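Local coordinates for protein CurF (Lyngbya majuscula, PDB 2Q35) that probably catalyses a decarboxylation step of polyketide chain beta-branching, as the crotonase-fold ECH2 domain of CurF, at residues A[225-228]-A[229-233]. The protein carries 1 engineered substitution. Numbering follows the deposited sequence.
Sequences IHQV and TFNQP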
ATOM      1  N   ILE A 225     -18.281  -9.147 -16.042  1.00 15.54           N
ATOM      2  CA  ILE A 225     -19.115  -8.074 -15.473  1.00 15.60           C
ATOM      3  C   ILE A 225     -19.276  -7.000 -16.547  1.00 16.34           C
ATOM      4  O   ILE A 225     -20.358  -6.413 -16.721  1.00 16.41           O
ATOM      5  CB  ILE A 225     -18.450  -7.483 -14.190  1.00 15.54           C
ATOM      6  CG1 ILE A 225     -18.319  -8.567 -13.117  1.00 18.48           C
ATOM      7  CG2 ILE A 225     -19.235  -6.261 -13.654  1.00 15.29           C
ATOM      8  CD1 ILE A 225     -17.250  -8.259 -12.068  1.00 17.52           C
ATOM      9  N   HIS A 226     -18.194  -6.757 -17.283  1.00 15.76           N
ATOM     10  CA  HIS A 226     -18.230  -5.788 -18.364  1.00 16.58           C
ATOM     11  C   HIS A 226     -19.272  -6.141 -19.398  1.00 16.71           C
ATOM     12  O   HIS A 226     -20.013  -5.282 -19.860  1.00 17.00           O
ATOM     13  CB  HIS A 226     -16.858  -5.640 -19.012  1.00 17.27           C
ATOM     14  CG  HIS A 226     -16.861  -4.777 -20.231  1.00 15.11           C
ATOM     15  ND1 HIS A 226     -16.679  -3.411 -20.176  1.00 18.40           N
ATOM     16  CD2 HIS A 226     -16.996  -5.090 -21.543  1.00 19.54           C
ATOM     17  CE1 HIS A 226     -16.732  -2.915 -21.401  1.00 19.92           C
ATOM     18  NE2 HIS A 226     -16.924  -3.911 -22.247  1.00 20.64           N
ATOM     19  N   GLN A 227     -19.351  -7.417 -19.757  1.00 17.13           N
ATOM     20  CA  GLN A 227     -20.338  -7.827 -20.739  1.00 18.49           C
ATOM     21  C   GLN A 227     -21.773  -7.517 -20.302  1.00 18.11           C
ATOM     22  O   GLN A 227     -22.619  -7.202 -21.140  1.00 20.26           O
ATOM     23  CB  GLN A 227     -20.147  -9.299 -21.089  1.00 19.99           C
ATOM     24  CG  GLN A 227     -18.882  -9.541 -21.921  1.00 23.85           C
ATOM     25  CD  GLN A 227     -18.966  -8.927 -23.314  1.00 33.69           C
ATOM     26  OE1 GLN A 227     -18.267  -7.953 -23.631  1.00 35.61           O
ATOM     27  NE2 GLN A 227     -19.840  -9.484 -24.151  1.00 35.47           N
ATOM     28  N   VAL A 228     -22.053  -7.599 -19.000  1.00 15.57           N
ATOM     29  CA  VAL A 228     -23.393  -7.293 -18.509  1.00 13.67           C
ATOM     30  C   VAL A 228     -23.624  -5.780 -18.522  1.00 14.38           C
ATOM     31  O   VAL A 228     -24.648  -5.307 -19.017  1.00 14.56           O
ATOM     32  CB  VAL A 228     -23.620  -7.843 -17.088  1.00 15.17           C
ATOM     33  CG1 VAL A 228     -24.956  -7.371 -16.516  1.00 16.54           C
ATOM     34  CG2 VAL A 228     -23.569  -9.341 -17.120  1.00 14.65           C
ATOM     35  N   THR A 229     -22.676  -5.035 -17.958  1.00 14.06           N
ATOM     36  CA  THR A 229     -22.902  -3.591 -17.777  1.00 15.36           C
ATOM     37  C   THR A 229     -22.781  -2.777 -19.065  1.00 15.47           C
ATOM     38  O   THR A 229     -23.395  -1.695 -19.179  1.00 16.35           O
ATOM     39  CB  THR A 229     -22.001  -2.996 -16.679  1.00 14.23           C
ATOM     40  OG1 THR A 229     -20.630  -3.078 -17.081  1.00 15.73           O
ATOM     41  CG2 THR A 229     -22.202  -3.708 -15.353  1.00 17.04           C
ATOM     42  N   PHE A 230     -21.983  -3.272 -20.010  1.00 15.90           N
ATOM     43  CA  PHE A 230     -21.827  -2.614 -21.321  1.00 17.10           C
ATOM     44  C   PHE A 230     -23.083  -2.778 -22.156  1.00 17.22           C
ATOM     45  O   PHE A 230     -23.485  -1.864 -22.899  1.00 18.21           O
ATOM     46  CB  PHE A 230     -20.608  -3.159 -22.073  1.00 16.55           C
ATOM     47  CG  PHE A 230     -20.346  -2.475 -23.390  1.00 20.30           C
ATOM     48  CD1 PHE A 230     -19.557  -1.330 -23.449  1.00 20.15           C
ATOM     49  CD2 PHE A 230     -20.867  -2.988 -24.562  1.00 19.54           C
ATOM     50  CE1 PHE A 230     -19.315  -0.696 -24.671  1.00 19.94           C
ATOM     51  CE2 PHE A 230     -20.638  -2.372 -25.792  1.00 22.43           C
ATOM     52  CZ  PHE A 230     -19.854  -1.224 -25.845  1.00 19.52           C
ATOM     53  N   ASN A 231     -23.717  -3.947 -22.039  1.00 17.46           N
ATOM     54  CA  ASN A 231     -24.895  -4.230 -22.847  1.00 19.11           C
ATOM     55  C   ASN A 231     -26.188  -3.882 -22.118  1.00 20.14           C
ATOM     56  O   ASN A 231     -27.015  -4.761 -21.799  1.00 21.18           O
ATOM     57  CB  ASN A 231     -24.865  -5.686 -23.332  1.00 20.13           C
ATOM     58  CG  ASN A 231     -23.690  -5.952 -24.269  1.00 21.83           C
ATOM     59  OD1 ASN A 231     -23.673  -5.477 -25.413  1.00 26.78           O
ATOM     60  ND2 ASN A 231     -22.685  -6.678 -23.781  1.00 23.42           N
ATOM     61  N   GLN A 232     -26.330  -2.594 -21.829  1.00 20.04           N
ATOM     62  CA  GLN A 232     -27.532  -2.039 -21.236  1.00 20.01           C
ATOM     63  C   GLN A 232     -28.012  -0.924 -22.161  1.00 20.54           C
ATOM     64  O   GLN A 232     -27.187  -0.262 -22.814  1.00 21.33           O
ATOM     65  CB  GLN A 232     -27.260  -1.500 -19.828  1.00 20.46           C
ATOM     66  CG  GLN A 232     -26.863  -2.578 -18.791  1.00 19.09           C
ATOM     67  CD  GLN A 232     -27.907  -3.714 -18.633  1.00 23.80           C
ATOM     68  OE1 GLN A 232     -29.126  -3.475 -18.575  1.00 21.49           O
ATOM     69  NE2 GLN A 232     -27.414  -4.957 -18.523  1.00 23.65           N
ATOM     70  N   PRO A 233     -29.338  -0.726 -22.235  1.00 21.48           N
ATOM     71  CA  PRO A 233     -29.980   0.177 -23.195  1.00 22.33           C
ATOM     72  C   PRO A 233     -29.323   1.551 -23.361  1.00 22.65           C
ATOM     73  O   PRO A 233     -29.124   1.994 -24.498  1.00 23.44           O
ATOM     74  CB  PRO A 233     -31.405   0.311 -22.642  1.00 22.26           C
ATOM     75  CG  PRO A 233     -31.665  -1.024 -21.993  1.00 22.73           C
ATOM     76  CD  PRO A 233     -30.334  -1.449 -21.408  1.00 21.48           C
TER
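Near the C-terminal end of helix 197-230 two i to i+4 backbone bonds run from Thr229 N to Ile225 O (3.0 Å) and from Phe230 N to His226 O (2.8 Å), and an inverse gamma turn centred on Asn231 follows. From Asn231 on, side-chain amides serve as donors to the next carbonyls, those of Gln227 and Val228. Asn231 ND2 reaches back to Gln227 O at 2.7 Å, in the carbonyl plane and on a lone pair, with the acceptor also close to the plane of the Asn231 amide. Gln232, bent at chi2 (-57°), brings NE2 to within 2.8 Å of Val228 O; the N-H points almost straight at the oxygen (169°) but comes from above the carbonyl plane. With an alanine here the NE2 donor is gone, and the chain that follows the helix would probably be less firmly tied back to Val228 O. On another side of the turn, His226 and Phe230 run side by side: Phe230 CB sits over one imidazole face, 4.0 Å from the ring centroid in a CH-pi contact, while the two rings, tilted by 28°, are slid apart and barely overlap. The imidazole is fixed by hydrogen bonds from ND1 to Thr133 O and between NE2 and Lys72 NZ, and Lys72 also makes a cation-pi contact with Phe230. Thr229 OG1 pairs with Thr133 OG1. The helix end thus packs on helix 66-73 and the loop carrying Phe132 and Thr133, while Ile225, Thr229 and Gln232 meet His206, Ser199 and Leu198 of a second subunit.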